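Local coordinates for NAD-dependent protein deacylase 2 (Archaeoglobus fulgidus, PDB 4TWJ) that removes acetyl and longer acyl groups from protein lysines in an NAD-dependent reaction, including the N-terminal lysine of the chromatin protein Alba, at residues 64-67 and 68-72; 85-88 and 89-93; 221-224 and 225-229; 114-117 and 118-122; 195-198 and 199-203. All coordinates share one frame; numbering follows the deposited sequence.

Interaction 1. Residues 64-67 and 68-72; sequences WEFS and MEMKD
Met70 lies over one face of the Phe66 ring, one helical turn further on. Its CG makes the CH-pi contact, 3.6 Å from the centroid of the Phe66 ring and 20° off the ring normal. The approach is offset toward the rim, so CZ of Phe66 is the ring atom closest to CG of Met70, at 3.4 Å. In Met70 the bend at chi2 (-61°) brings SD close to the ring, and chi3 then turns CE toward CE1 of Phe66. SD of Met70 sits 4.3 Å from the Phe66 centroid, an oblique Met-aromatic contact. With chi1 at 173°, CG of Phe66 points opposite the backbone N and the ring runs along the helix toward Met70. On another side of the helix, SD of Met68 comes within 3.8 Å of OE2 of Glu65. Regular i to i+4 hydrogen bonds of helix 60-73 set the spacing; Met70 N reaches Phe66 O at 2.9 Å. Trp64 NE1 bonds to Val158 O, and Ser67 OG bonds to Phe63 O. Putting an alanine at Phe66 would probably leave Met70 without its ring and free its thioether to turn. The modified side chain of the bound peptide packs on Phe66, Ser67, Met70 and Lys71. Phe66 and Met70 give this surface an apolar, aromatic and thioether patch, consistent with a site that takes a long acyl chain.

Interaction 2. Residues 85-88 and 89-93; sequences IAEL and ERMGI
Helix 80-90 keeps its i to i+4 bonding through Met91 N to Glu87 O, then closes as Ile93 N reaches back five residues to Leu88 O at 3.0 Å. Glu87 and Arg90 form a salt bridge one turn apart. NH2 of Arg90 gives a hydrogen bond of 2.7 Å to OE1 of Glu87. The acceptor lies 3° out of the guanidinium plane, at its edge, while the carboxylate and guanidinium planes are 34° apart. The Arg90 chain bends at chi3 (-66°), which turns the guanidinium back toward Glu87. Ala86 O lies over one face of that group. With the Ile93 N to Leu88 O bond, that of Gly92 N to Glu89 O and the positive phi of Gly92 make a Schellman motif at the helix end. Beyond it, CD1 of Ile93 meets CD2 of Leu88 at 4.2 Å, an apolar pair across the turn. CG of Met91 runs beside the other carboxylate oxygen, 3.8 Å from OE2 of Glu87. That oxygen also forms a salt bridge with Lys247 of helix 235-249. An alanine in place of Glu87 would probably leave Arg90 and Lys247 without their shared counter-charge. A water donates to Glu89 OE1 at 2.7 Å and, weakly, to Ile85 O. Both carboxylate oxygens of Glu89 also accept backbone N-H bonds, OE1 from Arg112 and OE2 from Arg113.

Interaction 3. Residues 221-224 and 225-229; sequences TMAD and PIFDV
Ala223 and Phe227 meet where a type I beta turn, Thr221 to Asp224, runs into a short 3-10 segment. The loop joins strands 212-217 and 229-232 of the Rossmann-like sheet. The tight part is backbone against ring edge. Phe227 turns its edge to two carbonyls, with CD2 3.4 Å from Ala223 O. Asp224 O lies at the same edge, in the ring plane. Phe227 has CG anti to its carbonyl carbon (chi1 -71°), which brings the ring edge to the carbonyls of Ala223 and Asp224. The methyl of Ala223 adds an apolar touch, CB to CE2 of Phe227 at 4.2 Å. Two 3-10 bonds hold the chain here. Ile226 N reaches Ala223 O at 3.1 Å, and Phe227 N reaches Asp224 O at 3.0 Å. The latter donor sits 45° above the carbonyl plane. Leu194, Met213 and Ile215 also pack on the Phe227 side chain.

The other side is looser. Pro225 is exposed and touches mainly the backbone of Asp224, its neighbour. Met222 points away from 225-229, near the bound peptide, whose backbone it touches. The Asp224 carboxylate folds back over the start of the turn. Thr221 N bonds to OD2 of Asp224 at 3.1 Å, and the hydroxyl OG1 of Thr221 donates to OD1 of Asp224 at 2.8 Å, from above the carboxylate plane.

Interaction 4. Residues 114-117 and 118-122; sequences VLEL and HGSMD
Glu116 reaches across a type I beta turn, Glu116 to Gly119, to lie along Gly119 and Ser120. The turn leads from strand 114-116, an outermost strand of the parallel Rossmann-like sheet, into the short strand 119-120. The side chain can be followed outward. CB of Glu116 sits 3.7 Å from Gly119 O. CG, beside the backbone N (chi1 -67°), starts an extended chain that runs past the same carbonyl. CD is equally far, 4.0 Å, from Gly119 O and from Ser120 CB. At the tip the two oxygens part. OE1 touches CB of Ser120 at 3.6 Å and takes a hydrogen bond from Gln107 NE2. OE2 accepts a bond of 2.8 Å from a water, which also bonds Ser120 OG. Thus the carboxylate and the serine hydroxyl are joined through water, and both carboxylate oxygens have a partner.

The turn is closed by Gly119 N to Glu116 O at 3.2 Å, with the donor well above the carbonyl plane. Gly119 takes positive phi there. His118, the predicted proton acceptor, lies in this turn. CB of Leu117 is over one face of its ring, near the rim. ND1 of His118 bonds to Gln100 O, which probably helps to hold the imidazole in its rotation, and the modified side chain of the bound peptide packs on it. Further along, Ser120 forms an ST turn: its OG accepts the backbone N-H of Asp122 at 3.3 Å.

Interaction 5. Residues 195-198 and 199-203; sequences VVYP and AAELP
Tyr197 and Ala200 make the ring contact of this turn. The methyl CB of Ala200 stands over the centre of the Tyr197 ring, 3.8 Å from its centroid and 7° off the normal. It is a CH-pi contact made squarely on one face. The ring comes there with CG beside the backbone N (chi1 -81°).

The polar approach to the ring is at its edge. OE1 of Glu201 lies near the ring plane, 3.5 Å from CE1 of Tyr197. Ring and carboxylate are turned 38° against each other, and the Glu201 chain bends at chi2 to bring the oxygen there.

Backbone bonds hold the turn that sets up both contacts. Ala200 N reaches Val196 O at 2.8 Å. Glu201 N reaches Pro198 O at 3.0 Å, with the donor above the carbonyl plane. The peptide bond before Pro198 is cis, which kinks the chain just ahead of helix 201-208.

Packing with neighbours outside places the turn. Ala199 packs on Leu117, Gln100 and Phe21, and Leu202 packs on helix 171-182.

Tyr197 OH hydrogen-bonds to the backbone of the bound peptide, and the backbones of Val195 and Tyr197 bond to it too. Residues 195-198 thus form part of the substrate cleft of a sirtuin, beside the NAD-binding residues Gly191, Ser192 and Ser193.

Overall arrangement
Interaction 4 is the buried one, its centre about 8 Å from the centre of the chain; the other four are only partly buried and lie further out. It links two others. Trp64 of interaction 1 packs on Met121, with Trp64 CH2 3.5 Å from Met121 CE, while Leu117 and His118 pack on residues of interaction 5. Interactions 1 and 2 are both helical, but thioether-on-ring chemistry faces the acyl chain in the first and charge pairs mark the second. Interactions 3 and 4 are turns next to strands. Interaction 5 leads into helix 201-208, which Ala223 and Ile226 of interaction 3 touch at Tyr204. Interactions 1, 3, 4 and 5 touch the bound peptide.

Interaction 1. Residues 64-67 and 68-72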
loop_
_atom_site.group_PDB
_atom_site.type_symbol
_atom_site.label_atom_id
_atom_site.label_comp_id
_atom_site.label_asym_id
_atom_site.label_seq_id
_atom_site.Cartn_x
_atom_site.Cartn_y
_atom_site.Cartn_z
ATOM N N TRP A 64 10.632 -1.736 -17.049
ATOM C CA TRP A 64 11.570 -2.561 -16.294
ATOM C C TRP A 64 12.827 -1.793 -15.865
ATOM O O TRP A 64 13.309 -1.979 -14.748
ATOM C CB TRP A 64 11.917 -3.829 -17.077
ATOM C CG TRP A 64 10.810 -4.841 -17.017
ATOM C CD1 TRP A 64 10.064 -5.322 -18.056
ATOM C CD2 TRP A 64 10.311 -5.476 -15.838
ATOM N NE1 TRP A 64 9.141 -6.234 -17.594
ATOM C CE2 TRP A 64 9.273 -6.344 -16.234
ATOM C CE3 TRP A 64 10.655 -5.403 -14.484
ATOM C CZ2 TRP A 64 8.568 -7.126 -15.323
ATOM C CZ3 TRP A 64 9.964 -6.183 -13.583
ATOM C CH2 TRP A 64 8.928 -7.037 -14.005
ATOM N N GLU A 65 13.347 -0.934 -16.735
ATOM C CA GLU A 65 14.500 -0.099 -16.377
ATOM C C GLU A 65 14.130 0.890 -15.265
ATOM O O GLU A 65 14.920 1.139 -14.360
ATOM C CB GLU A 65 15.036 0.651 -17.604
ATOM C CG GLU A 65 15.615 -0.251 -18.690
ATOM C CD GLU A 65 16.936 -0.897 -18.312
ATOM O OE1 GLU A 65 17.322 -1.890 -18.973
ATOM O OE2 GLU A 65 17.597 -0.417 -17.368
ATOM N N PHE A 66 12.919 1.435 -15.330
ATOM C CA PHE A 66 12.410 2.301 -14.269
ATOM C C PHE A 66 12.310 1.537 -12.947
ATOM O O PHE A 66 12.709 2.045 -11.902
ATOM C CB PHE A 66 11.049 2.881 -14.657
ATOM C CG PHE A 66 10.377 3.647 -13.553
ATOM C CD1 PHE A 66 10.887 4.867 -13.127
ATOM C CD2 PHE A 66 9.232 3.149 -12.941
ATOM C CE1 PHE A 66 10.268 5.577 -12.109
ATOM C CE2 PHE A 66 8.607 3.855 -11.923
ATOM C CZ PHE A 66 9.129 5.070 -11.506
ATOM N N SER A 67 11.803 0.306 -13.006
ATOM C CA SER A 67 11.665 -0.530 -11.814
ATOM C C SER A 67 13.020 -0.862 -11.185
ATOM O O SER A 67 13.133 -0.957 -9.960
ATOM C CB SER A 67 10.911 -1.823 -12.147
ATOM O OG SER A 67 9.587 -1.551 -12.575
ATOM N N MET A 68 14.040 -1.038 -12.021
ATOM C CA MET A 68 15.398 -1.296 -11.536
ATOM C C MET A 68 15.955 -0.097 -10.779
ATOM O O MET A 68 16.653 -0.262 -9.780
ATOM C CB MET A 68 16.331 -1.634 -12.698
ATOM C CG MET A 68 16.081 -3.003 -13.297
ATOM S SD MET A 68 16.918 -3.213 -14.872
ATOM C CE MET A 68 16.433 -4.896 -15.248
ATOM N N GLU A 69 15.651 1.104 -11.266
ATOM C CA GLU A 69 16.055 2.334 -10.585
ATOM C C GLU A 69 15.288 2.510 -9.277
ATOM O O GLU A 69 15.868 2.887 -8.259
ATOM C CB GLU A 69 15.827 3.553 -11.483
ATOM C CG GLU A 69 16.738 3.599 -12.700
ATOM C CD GLU A 69 16.445 4.766 -13.628
ATOM O OE1 GLU A 69 17.371 5.187 -14.354
ATOM O OE2 GLU A 69 15.295 5.263 -13.645
ATOM N N MET A 70 13.987 2.234 -9.312
ATOM C CA MET A 70 13.122 2.407 -8.141
ATOM C C MET A 70 13.450 1.445 -7.000
ATOM O O MET A 70 13.321 1.816 -5.834
ATOM C CB MET A 70 11.645 2.247 -8.524
ATOM C CG MET A 70 11.077 3.380 -9.363
ATOM S SD MET A 70 11.133 4.985 -8.543
ATOM C CE MET A 70 12.605 5.706 -9.269
ATOM N N LYS A 71 13.870 0.222 -7.329
ATOM C CA LYS A 71 14.178 -0.786 -6.306
ATOM C C LYS A 71 15.231 -0.278 -5.315
ATOM O O LYS A 71 15.163 -0.576 -4.122
ATOM C CB LYS A 71 14.644 -2.108 -6.945
ATOM C CG LYS A 71 16.142 -2.198 -7.203
ATOM C CD LYS A 71 16.517 -3.402 -8.047
ATOM C CE LYS A 71 18.019 -3.484 -8.263
ATOM N NZ LYS A 71 18.779 -3.647 -6.993
ATOM N N ASP A 72 16.192 0.493 -5.821
ATOM C CA ASP A 72 17.261 1.064 -5.001
ATOM C C ASP A 72 16.742 2.114 -4.011
ATOM O O ASP A 72 17.351 2.332 -2.964
ATOM C CB ASP A 72 18.341 1.699 -5.889
ATOM C CG ASP A 72 19.056 0.685 -6.777
ATOM O OD1 ASP A 72 18.726 -0.518 -6.725
ATOM O OD2 ASP A 72 19.959 1.099 -7.534
#

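Interaction 2. Residues 85-88 and 89-93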
loop_
_atom_site.group_PDB
_atom_site.type_symbol
_atom_site.label_atom_id
_atom_site.label_comp_id
_atom_site.label_asym_id
_atom_site.label_seq_id
_atom_site.Cartn_x
_atom_site.Cartn_y
_atom_site.Cartn_z
ATOM N N ILE A 85 2.397 -2.104 12.376
ATOM C CA ILE A 85 1.099 -2.448 11.798
ATOM C C ILE A 85 0.816 -3.948 11.943
ATOM O O ILE A 85 -0.310 -4.340 12.244
ATOM C CB ILE A 85 1.009 -1.978 10.326
ATOM C CG1 ILE A 85 0.987 -0.446 10.283
ATOM C CG2 ILE A 85 -0.232 -2.535 9.640
ATOM C CD1 ILE A 85 1.282 0.142 8.922
ATOM N N ALA A 86 1.843 -4.774 11.748
ATOM C CA ALA A 86 1.729 -6.207 11.996
ATOM C C ALA A 86 1.363 -6.491 13.455
ATOM O O ALA A 86 0.522 -7.344 13.731
ATOM C CB ALA A 86 3.025 -6.918 11.626
ATOM N N GLU A 87 1.983 -5.764 14.381
ATOM C CA GLU A 87 1.720 -5.951 15.813
ATOM C C GLU A 87 0.287 -5.557 16.187
ATOM O O GLU A 87 -0.357 -6.231 16.994
ATOM C CB GLU A 87 2.742 -5.171 16.653
ATOM C CG GLU A 87 2.590 -5.301 18.168
ATOM C CD GLU A 87 2.718 -6.722 18.686
ATOM O OE1 GLU A 87 3.227 -7.604 17.963
ATOM O OE2 GLU A 87 2.312 -6.958 19.843
ATOM N N LEU A 88 -0.221 -4.479 15.593
ATOM C CA LEU A 88 -1.607 -4.070 15.843
ATOM C C LEU A 88 -2.616 -5.121 15.366
ATOM O O LEU A 88 -3.689 -5.256 15.954
ATOM C CB LEU A 88 -1.906 -2.710 15.201
ATOM C CG LEU A 88 -1.232 -1.508 15.866
ATOM C CD1 LEU A 88 -1.354 -0.265 14.997
ATOM C CD2 LEU A 88 -1.801 -1.257 17.255
ATOM N N GLU A 89 -2.278 -5.851 14.305
ATOM C CA GLU A 89 -3.102 -6.971 13.848
ATOM C C GLU A 89 -2.998 -8.145 14.827
ATOM O O GLU A 89 -4.006 -8.749 15.196
ATOM C CB GLU A 89 -2.700 -7.403 12.433
ATOM C CG GLU A 89 -3.579 -8.497 11.840
ATOM C CD GLU A 89 -3.238 -8.825 10.395
ATOM O OE1 GLU A 89 -2.209 -8.345 9.880
ATOM O OE2 GLU A 89 -4.007 -9.580 9.765
ATOM N N ARG A 90 -1.775 -8.446 15.252
ATOM C CA ARG A 90 -1.526 -9.494 16.246
ATOM C C ARG A 90 -2.310 -9.239 17.537
ATOM O O ARG A 90 -2.800 -10.179 18.168
ATOM C CB ARG A 90 -0.023 -9.580 16.539
ATOM C CG ARG A 90 0.415 -10.817 17.303
ATOM C CD ARG A 90 1.933 -10.925 17.349
ATOM N NE ARG A 90 2.511 -11.153 16.018
ATOM C CZ ARG A 90 3.235 -10.279 15.310
ATOM N NH1 ARG A 90 3.686 -10.634 14.112
ATOM N NH2 ARG A 90 3.521 -9.064 15.771
ATOM N N MET A 91 -2.440 -7.966 17.907
ATOM C CA MET A 91 -3.178 -7.560 19.106
ATOM C C MET A 91 -4.700 -7.630 18.943
ATOM O O MET A 91 -5.430 -7.441 19.916
ATOM C CB MET A 91 -2.782 -6.135 19.510
ATOM C CG MET A 91 -1.363 -6.008 20.026
ATOM S SD MET A 91 -0.804 -4.298 20.083
ATOM C CE MET A 91 -1.861 -3.636 21.362
ATOM N N GLY A 92 -5.173 -7.880 17.722
ATOM C CA GLY A 92 -6.604 -7.967 17.436
ATOM C C GLY A 92 -7.273 -6.626 17.173
ATOM O O GLY A 92 -8.502 -6.544 17.118
ATOM N N ILE A 93 -6.473 -5.575 17.009
ATOM C CA ILE A 93 -7.005 -4.231 16.798
ATOM C C ILE A 93 -7.204 -3.963 15.313
ATOM O O ILE A 93 -8.306 -3.627 14.881
ATOM C CB ILE A 93 -6.081 -3.161 17.414
ATOM C CG1 ILE A 93 -6.019 -3.368 18.932
ATOM C CG2 ILE A 93 -6.571 -1.757 17.071
ATOM C CD1 ILE A 93 -5.003 -2.513 19.642
HETATM O O HOH W 1 -1.112 -5.866 9.947
#

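Interaction 3. Residues 221-224 and 225-229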
loop_
_atom_site.group_PDB
_atom_site.type_symbol
_atom_site.label_atom_id
_atom_site.label_comp_id
_atom_site.label_asym_id
_atom_site.label_seq_id
_atom_site.Cartn_x
_atom_site.Cartn_y
_atom_site.Cartn_z
ATOM N N THR A 221 -1.346 16.668 3.059
ATOM C CA THR A 221 -2.058 16.283 1.847
ATOM C C THR A 221 -3.280 17.182 1.711
ATOM O O THR A 221 -3.715 17.803 2.682
ATOM C CB THR A 221 -2.529 14.812 1.889
ATOM O OG1 THR A 221 -3.677 14.685 2.738
ATOM C CG2 THR A 221 -1.424 13.900 2.392
ATOM N N MET A 222 -3.848 17.233 0.511
ATOM C CA MET A 222 -5.072 17.997 0.283
ATOM C C MET A 222 -6.281 17.380 0.996
ATOM O O MET A 222 -7.308 18.039 1.145
ATOM C CB MET A 222 -5.355 18.126 -1.219
ATOM C CG MET A 222 -4.318 18.928 -1.992
ATOM S SD MET A 222 -4.383 20.705 -1.678
ATOM C CE MET A 222 -3.248 20.891 -0.303
ATOM N N ALA A 223 -6.157 16.124 1.434
ATOM C CA ALA A 223 -7.229 15.433 2.154
ATOM C C ALA A 223 -7.178 15.637 3.672
ATOM O O ALA A 223 -8.090 15.221 4.379
ATOM C CB ALA A 223 -7.195 13.946 1.835
ATOM N N ASP A 224 -6.132 16.290 4.174
ATOM C CA ASP A 224 -5.972 16.489 5.623
ATOM C C ASP A 224 -7.232 16.979 6.360
ATOM O O ASP A 224 -7.517 16.500 7.458
ATOM C CB ASP A 224 -4.801 17.437 5.918
ATOM C CG ASP A 224 -3.445 16.799 5.673
ATOM O OD1 ASP A 224 -3.374 15.593 5.345
ATOM O OD2 ASP A 224 -2.430 17.515 5.799
ATOM N N PRO A 225 -7.997 17.919 5.766
ATOM C CA PRO A 225 -9.170 18.432 6.494
ATOM C C PRO A 225 -10.205 17.397 6.959
ATOM O O PRO A 225 -10.953 17.675 7.895
ATOM C CB PRO A 225 -9.800 19.405 5.495
ATOM C CG PRO A 225 -8.647 19.897 4.696
ATOM C CD PRO A 225 -7.736 18.709 4.546
ATOM N N ILE A 226 -10.256 16.221 6.332
ATOM C CA ILE A 226 -11.249 15.211 6.720
ATOM C C ILE A 226 -10.822 14.381 7.934
ATOM O O ILE A 226 -11.624 13.617 8.472
ATOM C CB ILE A 226 -11.614 14.252 5.553
ATOM C CG1 ILE A 226 -10.507 13.213 5.301
ATOM C CG2 ILE A 226 -11.945 15.043 4.292
ATOM C CD1 ILE A 226 -10.900 12.133 4.315
ATOM N N PHE A 227 -9.572 14.524 8.368
ATOM C CA PHE A 227 -9.034 13.663 9.414
ATOM C C PHE A 227 -9.223 14.236 10.812
ATOM O O PHE A 227 -9.059 15.438 11.040
ATOM C CB PHE A 227 -7.570 13.335 9.128
ATOM C CG PHE A 227 -7.399 12.403 7.965
ATOM C CD1 PHE A 227 -7.439 11.029 8.150
ATOM C CD2 PHE A 227 -7.249 12.896 6.677
ATOM C CE1 PHE A 227 -7.308 10.161 7.079
ATOM C CE2 PHE A 227 -7.117 12.035 5.601
ATOM C CZ PHE A 227 -7.149 10.665 5.801
ATOM N N ASP A 228 -9.570 13.353 11.740
ATOM C CA ASP A 228 -9.787 13.723 13.134
ATOM C C ASP A 228 -8.465 13.901 13.871
ATOM O O ASP A 228 -8.360 14.723 14.789
ATOM C CB ASP A 228 -10.643 12.660 13.820
ATOM C CG ASP A 228 -11.996 12.510 13.168
ATOM O OD1 ASP A 228 -12.262 11.442 12.580
ATOM O OD2 ASP A 228 -12.787 13.477 13.215
ATOM N N VAL A 229 -7.462 13.129 13.457
ATOM C CA VAL A 229 -6.114 13.209 13.999
ATOM C C VAL A 229 -5.123 13.295 12.842
ATOM O O VAL A 229 -5.139 12.455 11.941
ATOM C CB VAL A 229 -5.784 11.968 14.856
ATOM C CG1 VAL A 229 -4.330 11.982 15.308
ATOM C CG2 VAL A 229 -6.734 11.881 16.045
#

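Interaction 4. Residues 114-117 and 118-122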
loop_
_atom_site.group_PDB
_atom_site.type_symbol
_atom_site.label_atom_id
_atom_site.label_comp_id
_atom_site.label_asym_id
_atom_site.label_seq_id
_atom_site.Cartn_x
_atom_site.Cartn_y
_atom_site.Cartn_z
ATOM N N VAL A 114 -3.990 -8.637 4.294
ATOM C CA VAL A 114 -3.494 -7.550 3.445
ATOM C C VAL A 114 -4.243 -7.532 2.113
ATOM O O VAL A 114 -4.256 -8.528 1.384
ATOM C CB VAL A 114 -1.977 -7.687 3.177
ATOM C CG1 VAL A 114 -1.477 -6.562 2.278
ATOM C CG2 VAL A 114 -1.204 -7.705 4.490
ATOM N N LEU A 115 -4.871 -6.398 1.811
ATOM C CA LEU A 115 -5.583 -6.207 0.552
ATOM C C LEU A 115 -4.726 -5.371 -0.399
ATOM O O LEU A 115 -4.548 -4.164 -0.204
ATOM C CB LEU A 115 -6.938 -5.537 0.803
ATOM C CG LEU A 115 -7.908 -6.359 1.658
ATOM C CD1 LEU A 115 -9.126 -5.533 2.048
ATOM C CD2 LEU A 115 -8.331 -7.627 0.929
ATOM N N GLU A 116 -4.183 -6.035 -1.417
ATOM C CA GLU A 116 -3.278 -5.405 -2.377
ATOM C C GLU A 116 -4.070 -4.799 -3.532
ATOM O O GLU A 116 -4.358 -5.464 -4.534
ATOM C CB GLU A 116 -2.247 -6.421 -2.884
ATOM C CG GLU A 116 -1.276 -6.869 -1.803
ATOM C CD GLU A 116 -0.293 -7.916 -2.284
ATOM O OE1 GLU A 116 0.918 -7.740 -2.042
ATOM O OE2 GLU A 116 -0.733 -8.912 -2.894
ATOM N N LEU A 117 -4.426 -3.529 -3.373
ATOM C CA LEU A 117 -5.241 -2.820 -4.354
ATOM C C LEU A 117 -4.622 -2.806 -5.740
ATOM O O LEU A 117 -5.338 -2.841 -6.736
ATOM C CB LEU A 117 -5.465 -1.374 -3.915
ATOM C CG LEU A 117 -6.281 -1.160 -2.641
ATOM C CD1 LEU A 117 -6.334 0.330 -2.336
ATOM C CD2 LEU A 117 -7.678 -1.745 -2.758
ATOM N N HIS A 118 -3.297 -2.742 -5.798
ATOM C CA HIS A 118 -2.597 -2.628 -7.072
ATOM C C HIS A 118 -1.780 -3.867 -7.406
ATOM O O HIS A 118 -0.862 -3.806 -8.232
ATOM C CB HIS A 118 -1.721 -1.383 -7.057
ATOM C CG HIS A 118 -2.497 -0.119 -6.864
ATOM N ND1 HIS A 118 -2.008 0.958 -6.160
ATOM C CD2 HIS A 118 -3.737 0.233 -7.279
ATOM C CE1 HIS A 118 -2.909 1.925 -6.157
ATOM N NE2 HIS A 118 -3.967 1.510 -6.830
ATOM N N GLY A 119 -2.140 -4.991 -6.791
ATOM C CA GLY A 119 -1.446 -6.255 -7.015
ATOM C C GLY A 119 -0.044 -6.260 -6.445
ATOM O O GLY A 119 0.246 -5.566 -5.467
ATOM N N SER A 120 0.836 -7.049 -7.057
ATOM C CA SER A 120 2.218 -7.160 -6.595
ATOM C C SER A 120 3.100 -7.763 -7.673
ATOM O O SER A 120 2.603 -8.253 -8.683
ATOM C CB SER A 120 2.301 -8.037 -5.344
ATOM O OG SER A 120 2.179 -9.408 -5.680
ATOM N N MET A 121 4.407 -7.749 -7.429
ATOM C CA MET A 121 5.387 -8.298 -8.368
ATOM C C MET A 121 5.475 -9.824 -8.331
ATOM O O MET A 121 6.145 -10.417 -9.174
ATOM C CB MET A 121 6.779 -7.727 -8.067
ATOM C CG MET A 121 6.886 -6.219 -8.186
ATOM S SD MET A 121 6.645 -5.640 -9.873
ATOM C CE MET A 121 7.991 -6.448 -10.720
ATOM N N ASP A 122 4.793 -10.448 -7.370
ATOM C CA ASP A 122 4.917 -11.888 -7.098
ATOM C C ASP A 122 4.701 -12.794 -8.312
ATOM O O ASP A 122 5.421 -13.777 -8.491
ATOM C CB ASP A 122 3.924 -12.292 -6.001
ATOM C CG ASP A 122 4.260 -13.628 -5.374
ATOM O OD1 ASP A 122 5.436 -13.836 -5.012
ATOM O OD2 ASP A 122 3.346 -14.468 -5.241
HETATM O O HOH W 2 1.230 -10.717 -3.583
#

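Interaction 5. Residues 195-198 and 199-203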
loop_
_atom_site.group_PDB
_atom_site.type_symbol
_atom_site.label_atom_id
_atom_site.label_comp_id
_atom_site.label_asym_id
_atom_site.label_seq_id
_atom_site.Cartn_x
_atom_site.Cartn_y
_atom_site.Cartn_z
ATOM N N VAL A 195 -3.961 10.824 -3.772
ATOM C CA VAL A 195 -4.161 11.386 -5.109
ATOM C C VAL A 195 -4.339 10.307 -6.185
ATOM O O VAL A 195 -4.499 10.632 -7.361
ATOM C CB VAL A 195 -2.997 12.328 -5.508
ATOM C CG1 VAL A 195 -2.971 13.546 -4.598
ATOM C CG2 VAL A 195 -1.655 11.609 -5.493
ATOM N N VAL A 196 -4.304 9.035 -5.792
ATOM C CA VAL A 196 -4.498 7.941 -6.742
ATOM C C VAL A 196 -5.843 7.262 -6.499
ATOM O O VAL A 196 -6.094 6.711 -5.426
ATOM C CB VAL A 196 -3.354 6.913 -6.678
ATOM C CG1 VAL A 196 -3.616 5.768 -7.647
ATOM C CG2 VAL A 196 -2.027 7.586 -6.995
ATOM N N TYR A 197 -6.711 7.340 -7.504
ATOM C CA TYR A 197 -8.023 6.724 -7.465
ATOM C C TYR A 197 -7.999 5.431 -8.272
ATOM O O TYR A 197 -7.130 5.250 -9.135
ATOM C CB TYR A 197 -9.075 7.681 -8.032
ATOM C CG TYR A 197 -9.533 8.719 -7.037
ATOM C CD1 TYR A 197 -10.589 8.455 -6.176
ATOM C CD2 TYR A 197 -8.911 9.960 -6.956
ATOM C CE1 TYR A 197 -11.017 9.397 -5.260
ATOM C CE2 TYR A 197 -9.335 10.911 -6.040
ATOM C CZ TYR A 197 -10.388 10.622 -5.198
ATOM O OH TYR A 197 -10.815 11.561 -4.287
ATOM N N PRO A 198 -8.944 4.519 -7.997
ATOM C CA PRO A 198 -9.995 4.596 -6.972
ATOM C C PRO A 198 -9.536 4.368 -5.523
ATOM O O PRO A 198 -10.351 4.500 -4.616
ATOM C CB PRO A 198 -10.967 3.487 -7.394
ATOM C CG PRO A 198 -10.124 2.510 -8.121
ATOM C CD PRO A 198 -9.098 3.324 -8.846
ATOM N N ALA A 199 -8.262 4.045 -5.293
ATOM C CA ALA A 199 -7.774 3.813 -3.930
ATOM C C ALA A 199 -8.143 4.946 -2.965
ATOM O O ALA A 199 -8.625 4.696 -1.855
ATOM C CB ALA A 199 -6.266 3.596 -3.929
ATOM N N ALA A 200 -7.948 6.183 -3.414
ATOM C CA ALA A 200 -8.180 7.365 -2.583
ATOM C C ALA A 200 -9.642 7.543 -2.156
ATOM O O ALA A 200 -9.909 8.288 -1.217
ATOM C CB ALA A 200 -7.688 8.623 -3.294
ATOM N N GLU A 201 -10.577 6.876 -2.831
ATOM C CA GLU A 201 -11.992 6.910 -2.430
ATOM C C GLU A 201 -12.207 6.270 -1.056
ATOM O O GLU A 201 -13.122 6.643 -0.318
ATOM C CB GLU A 201 -12.866 6.194 -3.471
ATOM C CG GLU A 201 -14.372 6.347 -3.270
ATOM C CD GLU A 201 -14.851 7.777 -3.398
ATOM O OE1 GLU A 201 -14.262 8.541 -4.189
ATOM O OE2 GLU A 201 -15.831 8.148 -2.709
ATOM N N LEU A 202 -11.366 5.300 -0.711
ATOM C CA LEU A 202 -11.600 4.480 0.474
ATOM C C LEU A 202 -11.648 5.256 1.803
ATOM O O LEU A 202 -12.544 5.011 2.611
ATOM C CB LEU A 202 -10.597 3.316 0.524
ATOM C CG LEU A 202 -10.848 2.299 -0.597
ATOM C CD1 LEU A 202 -9.634 1.409 -0.806
ATOM C CD2 LEU A 202 -12.085 1.463 -0.321
ATOM N N PRO A 203 -10.705 6.192 2.040
ATOM C CA PRO A 203 -10.847 6.991 3.264
ATOM C C PRO A 203 -12.126 7.832 3.315
ATOM O O PRO A 203 -12.678 8.032 4.392
ATOM C CB PRO A 203 -9.600 7.895 3.269
ATOM C CG PRO A 203 -8.899 7.654 1.971
ATOM C CD PRO A 203 -9.374 6.345 1.435
#